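Local coordinates for putative GH105 family protein (Salmonella enterica subsp. enterica serovar Paratyphi A, PDB 3QWT), which is of unknown function but, as a possible member of the GH105 family with an alpha/alpha toroid fold, probably acts as a glycoside hydrolase, at residues 89-100 / 114-122. Residues are numbered along the deposited sequence; the frame is centred on the assembly and turned at random.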
ATOM      1  N   ARG A  89     -39.870   9.750  -2.110  1.00 38.83           N
ATOM      2  CA  ARG A  89     -39.132   9.059  -3.159  1.00 39.40           C
ATOM      3  C   ARG A  89     -39.890   9.145  -4.482  1.00 40.93           C
ATOM      4  O   ARG A  89     -39.326   9.541  -5.509  1.00 39.04           O
ATOM      5  CB  ARG A  89     -38.878   7.586  -2.800  1.00 35.01           C
ATOM      6  CG  ARG A  89     -37.907   6.884  -3.755  1.00 38.28           C
ATOM      7  CD  ARG A  89     -38.351   5.450  -4.140  1.00 47.68           C
ATOM      8  NE  ARG A  89     -39.806   5.307  -4.282  1.00 52.38           N
ATOM      9  CZ  ARG A  89     -40.513   5.484  -5.404  1.00 49.46           C
ATOM     10  NH1 ARG A  89     -41.831   5.316  -5.374  1.00 49.16           N
ATOM     11  NH2 ARG A  89     -39.932   5.829  -6.547  1.00 42.23           N
ATOM     12  N   LYS A  90     -41.172   8.777  -4.451  1.00 37.50           N
ATOM     13  CA  LYS A  90     -41.969   8.761  -5.668  1.00 36.20           C
ATOM     14  C   LYS A  90     -42.003  10.136  -6.330  1.00 33.10           C
ATOM     15  O   LYS A  90     -41.812  10.250  -7.534  1.00 37.21           O
ATOM     16  CB  LYS A  90     -43.378   8.239  -5.402  1.00 41.72           C
ATOM     17  CG  LYS A  90     -44.369   8.508  -6.539  1.00 49.53           C
ATOM     18  CD  LYS A  90     -45.131   7.242  -6.930  1.00 55.64           C
ATOM     19  CE  LYS A  90     -45.957   7.466  -8.181  1.00 60.65           C
ATOM     20  NZ  LYS A  90     -46.857   8.651  -8.022  1.00 61.14           N
ATOM     21  N   ILE A  91     -42.205  11.182  -5.541  1.00 31.90           N
ATOM     22  CA  ILE A  91     -42.216  12.541  -6.084  1.00 37.69           C
ATOM     23  C   ILE A  91     -40.903  12.871  -6.813  1.00 33.75           C
ATOM     24  O   ILE A  91     -40.905  13.445  -7.908  1.00 38.26           O
ATOM     25  CB  ILE A  91     -42.499  13.595  -4.977  1.00 42.90           C
ATOM     26  CG1 ILE A  91     -43.937  13.464  -4.467  1.00 40.67           C
ATOM     27  CG2 ILE A  91     -42.267  15.000  -5.499  1.00 43.23           C
ATOM     28  CD1 ILE A  91     -44.253  14.348  -3.251  1.00 39.61           C
ATOM     29  N   ILE A  92     -39.785  12.488  -6.213  1.00 32.14           N
ATOM     30  CA  ILE A  92     -38.477  12.702  -6.840  1.00 30.46           C
ATOM     31  C   ILE A  92     -38.318  11.930  -8.150  1.00 31.36           C
ATOM     32  O   ILE A  92     -38.028  12.513  -9.214  1.00 27.01           O
ATOM     33  CB  ILE A  92     -37.354  12.303  -5.894  1.00 31.09           C
ATOM     34  CG1 ILE A  92     -37.268  13.309  -4.747  1.00 26.49           C
ATOM     35  CG2 ILE A  92     -36.018  12.183  -6.643  1.00 24.60           C
ATOM     36  CD1 ILE A  92     -36.532  12.766  -3.527  1.00 31.77           C
ATOM     37  N   ASP A  93     -38.512  10.618  -8.077  1.00 25.33           N
ATOM     38  CA  ASP A  93     -38.365   9.789  -9.266  1.00 35.32           C
ATOM     39  C   ASP A  93     -39.326  10.221 -10.380  1.00 40.00           C
ATOM     40  O   ASP A  93     -38.947  10.257 -11.559  1.00 36.33           O
ATOM     41  CB  ASP A  93     -38.530   8.310  -8.923  1.00 39.83           C
ATOM     42  CG  ASP A  93     -37.423   7.795  -8.007  1.00 42.56           C
ATOM     43  OD1 ASP A  93     -36.449   8.548  -7.736  1.00 33.54           O
ATOM     44  OD2 ASP A  93     -37.538   6.633  -7.555  1.00 43.63           O
ATOM     45  N   ASP A  94     -40.556  10.574 -10.001  1.00 40.41           N
ATOM     46  CA  ASP A  94     -41.534  11.048 -10.973  1.00 42.22           C
ATOM     47  C   ASP A  94     -41.063  12.323 -11.676  1.00 40.93           C
ATOM     48  O   ASP A  94     -41.168  12.430 -12.889  1.00 41.57           O
ATOM     49  CB  ASP A  94     -42.905  11.276 -10.326  1.00 45.64           C
ATOM     50  CG  ASP A  94     -43.619   9.979  -9.991  1.00 46.75           C
ATOM     51  OD1 ASP A  94     -43.196   8.911 -10.484  1.00 43.24           O
ATOM     52  OD2 ASP A  94     -44.611  10.040  -9.232  1.00 52.48           O
ATOM     53  N   TRP A  95     -40.559  13.295 -10.921  1.00 34.24           N
ATOM     54  CA  TRP A  95     -40.082  14.512 -11.555  1.00 36.19           C
ATOM     55  C   TRP A  95     -39.043  14.175 -12.616  1.00 37.16           C
ATOM     56  O   TRP A  95     -39.083  14.698 -13.733  1.00 35.61           O
ATOM     57  CB  TRP A  95     -39.470  15.467 -10.539  1.00 30.82           C
ATOM     58  CG  TRP A  95     -39.151  16.815 -11.119  1.00 34.55           C
ATOM     59  CD1 TRP A  95     -39.970  17.918 -11.125  1.00 36.99           C
ATOM     60  CD2 TRP A  95     -37.936  17.217 -11.770  1.00 33.03           C
ATOM     61  NE1 TRP A  95     -39.339  18.967 -11.731  1.00 32.41           N
ATOM     62  CE2 TRP A  95     -38.091  18.574 -12.138  1.00 30.79           C
ATOM     63  CE3 TRP A  95     -36.729  16.567 -12.072  1.00 28.39           C
ATOM     64  CZ2 TRP A  95     -37.087  19.298 -12.795  1.00 28.76           C
ATOM     65  CZ3 TRP A  95     -35.728  17.287 -12.724  1.00 27.83           C
ATOM     66  CH2 TRP A  95     -35.914  18.643 -13.074  1.00 24.89           C
ATOM     67  N   PHE A  96     -38.098  13.317 -12.260  1.00 32.98           N
ATOM     68  CA  PHE A  96     -37.062  12.930 -13.207  1.00 33.36           C
ATOM     69  C   PHE A  96     -37.623  12.201 -14.419  1.00 30.33           C
ATOM     70  O   PHE A  96     -37.230  12.481 -15.543  1.00 32.12           O
ATOM     71  CB  PHE A  96     -35.968  12.095 -12.539  1.00 27.50           C
ATOM     72  CG  PHE A  96     -34.989  12.916 -11.758  1.00 26.72           C
ATOM     73  CD1 PHE A  96     -34.264  13.916 -12.380  1.00 21.72           C
ATOM     74  CD2 PHE A  96     -34.800  12.698 -10.403  1.00 28.41           C
ATOM     75  CE1 PHE A  96     -33.370  14.693 -11.671  1.00 24.91           C
ATOM     76  CE2 PHE A  96     -33.901  13.465  -9.688  1.00 28.07           C
ATOM     77  CZ  PHE A  96     -33.189  14.463 -10.323  1.00 32.55           C
ATOM     78  N   ALA A  97     -38.541  11.271 -14.194  1.00 30.51           N
ATOM     79  CA  ALA A  97     -39.106  10.506 -15.298  1.00 31.37           C
ATOM     80  C   ALA A  97     -39.873  11.442 -16.246  1.00 39.70           C
ATOM     81  O   ALA A  97     -39.709  11.405 -17.474  1.00 40.55           O
ATOM     82  CB  ALA A  97     -40.002   9.406 -14.770  1.00 30.26           C
ATOM     83  N   ASP A  98     -40.688  12.307 -15.664  1.00 36.27           N
ATOM     84  CA  ASP A  98     -41.454  13.260 -16.449  1.00 34.73           C
ATOM     85  C   ASP A  98     -40.542  14.164 -17.272  1.00 32.50           C
ATOM     86  O   ASP A  98     -40.772  14.365 -18.461  1.00 32.16           O
ATOM     87  CB  ASP A  98     -42.352  14.109 -15.538  1.00 42.82           C
ATOM     88  CG  ASP A  98     -43.479  13.302 -14.904  1.00 44.58           C
ATOM     89  OD1 ASP A  98     -43.728  12.155 -15.349  1.00 46.05           O
ATOM     90  OD2 ASP A  98     -44.124  13.822 -13.970  1.00 42.56           O
ATOM     91  N   ARG A  99     -39.509  14.716 -16.646  1.00 30.58           N
ATOM     92  CA  ARG A  99     -38.643  15.654 -17.348  1.00 34.61           C
ATOM     93  C   ARG A  99     -37.865  14.929 -18.442  1.00 36.61           C
ATOM     94  O   ARG A  99     -37.583  15.478 -19.509  1.00 37.46           O
ATOM     95  CB  ARG A  99     -37.664  16.313 -16.379  1.00 37.21           C
ATOM     96  CG  ARG A  99     -38.290  17.121 -15.253  1.00 37.41           C
ATOM     97  CD  ARG A  99     -38.935  18.405 -15.746  1.00 33.50           C
ATOM     98  NE  ARG A  99     -40.219  18.183 -16.396  1.00 35.48           N
ATOM     99  CZ  ARG A  99     -41.370  17.987 -15.752  1.00 39.17           C
ATOM    100  NH1 ARG A  99     -42.493  17.800 -16.432  1.00 35.97           N
ATOM    101  NH2 ARG A  99     -41.397  17.966 -14.431  1.00 40.13           N
ATOM    102  N   PHE A 100     -37.498  13.689 -18.166  1.00 34.48           N
ATOM    103  CA  PHE A 100     -36.660  12.961 -19.090  1.00 38.07           C
ATOM    104  C   PHE A 100     -37.470  12.517 -20.305  1.00 40.46           C
ATOM    105  O   PHE A 100     -36.988  12.618 -21.433  1.00 37.51           O
ATOM    106  CB  PHE A 100     -35.944  11.786 -18.404  1.00 41.21           C
ATOM    107  CG  PHE A 100     -34.828  12.205 -17.485  1.00 34.16           C
ATOM    108  CD1 PHE A 100     -34.366  13.511 -17.477  1.00 35.97           C
ATOM    109  CD2 PHE A 100     -34.246  11.294 -16.622  1.00 34.43           C
ATOM    110  CE1 PHE A 100     -33.340  13.899 -16.627  1.00 38.68           C
ATOM    111  CE2 PHE A 100     -33.217  11.679 -15.767  1.00 37.15           C
ATOM    112  CZ  PHE A 100     -32.766  12.987 -15.771  1.00 35.91           C
ATOM    113  N   PRO A 114     -30.513  19.982 -10.514  1.00 22.53           N
ATOM    114  CA  PRO A 114     -31.175  18.701 -10.228  1.00 26.69           C
ATOM    115  C   PRO A 114     -30.245  17.468 -10.252  1.00 28.13           C
ATOM    116  O   PRO A 114     -30.609  16.420  -9.727  1.00 24.17           O
ATOM    117  CB  PRO A 114     -32.240  18.601 -11.328  1.00 27.88           C
ATOM    118  CG  PRO A 114     -32.574  20.057 -11.629  1.00 27.32           C
ATOM    119  CD  PRO A 114     -31.254  20.786 -11.510  1.00 23.98           C
ATOM    120  N   PHE A 115     -29.068  17.575 -10.840  1.00 27.92           N
ATOM    121  CA  PHE A 115     -28.240  16.373 -10.950  1.00 33.42           C
ATOM    122  C   PHE A 115     -27.576  15.957  -9.642  1.00 34.32           C
ATOM    123  O   PHE A 115     -27.198  14.792  -9.467  1.00 28.94           O
ATOM    124  CB  PHE A 115     -27.295  16.458 -12.140  1.00 37.74           C
ATOM    125  CG  PHE A 115     -28.027  16.481 -13.445  1.00 40.79           C
ATOM    126  CD1 PHE A 115     -28.581  15.317 -13.953  1.00 43.01           C
ATOM    127  CD2 PHE A 115     -28.237  17.678 -14.119  1.00 40.46           C
ATOM    128  CE1 PHE A 115     -29.290  15.337 -15.138  1.00 47.93           C
ATOM    129  CE2 PHE A 115     -28.942  17.706 -15.306  1.00 45.78           C
ATOM    130  CZ  PHE A 115     -29.471  16.535 -15.819  1.00 46.94           C
ATOM    131  N   LEU A 116     -27.497  16.908  -8.712  1.00 32.85           N
ATOM    132  CA  LEU A 116     -27.160  16.607  -7.337  1.00 30.82           C
ATOM    133  C   LEU A 116     -28.074  15.502  -6.786  1.00 30.99           C
ATOM    134  O   LEU A 116     -27.602  14.502  -6.250  1.00 29.88           O
ATOM    135  CB  LEU A 116     -27.255  17.878  -6.479  1.00 27.31           C
ATOM    136  CG  LEU A 116     -27.071  17.688  -4.970  1.00 30.89           C
ATOM    137  CD1 LEU A 116     -25.816  16.903  -4.653  1.00 28.54           C
ATOM    138  CD2 LEU A 116     -27.027  19.047  -4.261  1.00 34.15           C
ATOM    139  N   THR A 117     -29.385  15.674  -6.928  1.00 25.73           N
ATOM    140  CA  THR A 117     -30.321  14.692  -6.378  1.00 25.21           C
ATOM    141  C   THR A 117     -30.311  13.390  -7.174  1.00 33.26           C
ATOM    142  O   THR A 117     -30.407  12.292  -6.610  1.00 32.07           O
ATOM    143  CB  THR A 117     -31.730  15.271  -6.288  1.00 27.03           C
ATOM    144  OG1 THR A 117     -31.703  16.421  -5.435  1.00 33.58           O
ATOM    145  CG2 THR A 117     -32.714  14.252  -5.729  1.00 29.65           C
ATOM    146  N   LEU A 118     -30.175  13.514  -8.488  1.00 26.87           N
ATOM    147  CA  LEU A 118     -30.100  12.344  -9.337  1.00 34.20           C
ATOM    148  C   LEU A 118     -28.884  11.501  -8.951  1.00 36.27           C
ATOM    149  O   LEU A 118     -28.940  10.257  -8.945  1.00 29.43           O
ATOM    150  CB  LEU A 118     -30.005  12.750 -10.805  1.00 22.88           C
ATOM    151  CG  LEU A 118     -30.202  11.562 -11.744  1.00 24.83           C
ATOM    152  CD1 LEU A 118     -31.616  10.943 -11.627  1.00 26.97           C
ATOM    153  CD2 LEU A 118     -29.866  11.951 -13.182  1.00 18.35           C
ATOM    154  N   ALA A 119     -27.792  12.184  -8.621  1.00 27.11           N
ATOM    155  CA  ALA A 119     -26.583  11.479  -8.227  1.00 31.76           C
ATOM    156  C   ALA A 119     -26.886  10.585  -7.039  1.00 30.62           C
ATOM    157  O   ALA A 119     -26.507   9.422  -7.026  1.00 31.23           O
ATOM    158  CB  ALA A 119     -25.425  12.455  -7.907  1.00 25.62           C
ATOM    159  N   TYR A 120     -27.591  11.127  -6.054  1.00 30.29           N
ATOM    160  CA  TYR A 120     -27.940  10.347  -4.879  1.00 29.00           C
ATOM    161  C   TYR A 120     -28.881   9.197  -5.232  1.00 32.56           C
ATOM    162  O   TYR A 120     -28.791   8.114  -4.670  1.00 34.13           O
ATOM    163  CB  TYR A 120     -28.591  11.223  -3.818  1.00 24.76           C
ATOM    164  CG  TYR A 120     -27.621  11.931  -2.906  1.00 31.93           C
ATOM    165  CD1 TYR A 120     -27.335  13.293  -3.075  1.00 29.35           C
ATOM    166  CD2 TYR A 120     -26.983  11.245  -1.875  1.00 30.85           C
ATOM    167  CE1 TYR A 120     -26.452  13.951  -2.229  1.00 29.61           C
ATOM    168  CE2 TYR A 120     -26.095  11.895  -1.029  1.00 32.02           C
ATOM    169  CZ  TYR A 120     -25.835  13.251  -1.210  1.00 32.54           C
ATOM    170  OH  TYR A 120     -24.957  13.902  -0.375  1.00 34.89           O
ATOM    171  N   ARG A 121     -29.796   9.435  -6.158  1.00 30.47           N
ATOM    172  CA  ARG A 121     -30.729   8.382  -6.525  1.00 28.91           C
ATOM    173  C   ARG A 121     -29.995   7.279  -7.286  1.00 27.58           C
ATOM    174  O   ARG A 121     -30.264   6.098  -7.091  1.00 30.88           O
ATOM    175  CB  ARG A 121     -31.939   8.927  -7.304  1.00 25.89           C
ATOM    176  CG  ARG A 121     -32.884   9.813  -6.464  1.00 26.03           C
ATOM    177  CD  ARG A 121     -33.563   9.033  -5.334  1.00 38.82           C
ATOM    178  NE  ARG A 121     -34.486   8.006  -5.825  1.00 41.45           N
ATOM    179  CZ  ARG A 121     -34.550   6.760  -5.363  1.00 40.36           C
ATOM    180  NH1 ARG A 121     -33.740   6.372  -4.391  1.00 34.19           N
ATOM    181  NH2 ARG A 121     -35.418   5.893  -5.885  1.00 38.48           N
ATOM    182  N   TYR A 122     -29.058   7.660  -8.139  1.00 31.43           N
ATOM    183  CA  TYR A 122     -28.261   6.660  -8.840  1.00 34.49           C
ATOM    184  C   TYR A 122     -27.435   5.855  -7.847  1.00 34.28           C
ATOM    185  O   TYR A 122     -27.293   4.643  -7.987  1.00 33.02           O
ATOM    186  CB  TYR A 122     -27.344   7.301  -9.879  1.00 32.36           C
ATOM    187  CG  TYR A 122     -26.441   6.302 -10.548  1.00 30.59           C
ATOM    188  CD1 TYR A 122     -26.962   5.325 -11.395  1.00 28.17           C
ATOM    189  CD2 TYR A 122     -25.074   6.323 -10.331  1.00 28.10           C
ATOM    190  CE1 TYR A 122     -26.150   4.403 -11.997  1.00 29.92           C
ATOM    191  CE2 TYR A 122     -24.245   5.402 -10.933  1.00 32.43           C
ATOM    192  CZ  TYR A 122     -24.786   4.444 -11.772  1.00 33.18           C
ATOM    193  OH  TYR A 122     -23.967   3.518 -12.386  1.00 33.90           O
TER
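Arg-121 reaches from helix 114-125 to clasp the carboxylate of Asp-93 on helix 86-102, two successive helices of the alpha/alpha toroid whose segments cross at -115° with axes 11.2 Å apart. From CB, the Arg-121 chain sets off beside its own backbone N (chi1 -68°), and the bends at chi2 and chi3 bring the guanidinium edge-on to the carboxylate. Arg-121 CG lies 3.9 Å from Ile-92 CG2, a methyl that also meets Thr-117 CG2, and CD then passes alongside Asp-93 OD1. At the tip the grip is side-on: Arg-121 NE donates to Asp-93 OD1 at 2.8 Å, nearly straight at 170°, while Arg-121 NH2 reaches OD2 of the same carboxylate. Both bonds use syn lone pairs, and the two planar groups are almost coplanar. The remaining nitrogen, NH1, pairs with Glu-124. Over one guanidinium face sits Arg-89 CG, 3.4 Å from Arg-121 NH2; the Arg-89 chain bends back so that its own NH2 meets Asp-93 OD2 from above the carboxylate plane at 2.7 Å, with NE held by Gln-86.

Farther along, the contact turns mainly apolar. Leu-118 CD1 stands over the centre of the Phe-96 ring, 3.7 Å from the centroid, in a CH-pi contact, and Pro-114 O lies at that ring's edge, 3.3 Å from Phe-96 CZ. Leu-118 CD2 meets the edge of Phe-100, whose ring stacks on Trp-133, and the Pro-114 ring rests obliquely against Trp-95.

Asp-93 thus accepts from two arginines, which probably stabilises its negative charge and offsets the proximity of the two cations, fixing one end of a largely buried, otherwise mostly aromatic and aliphatic interface.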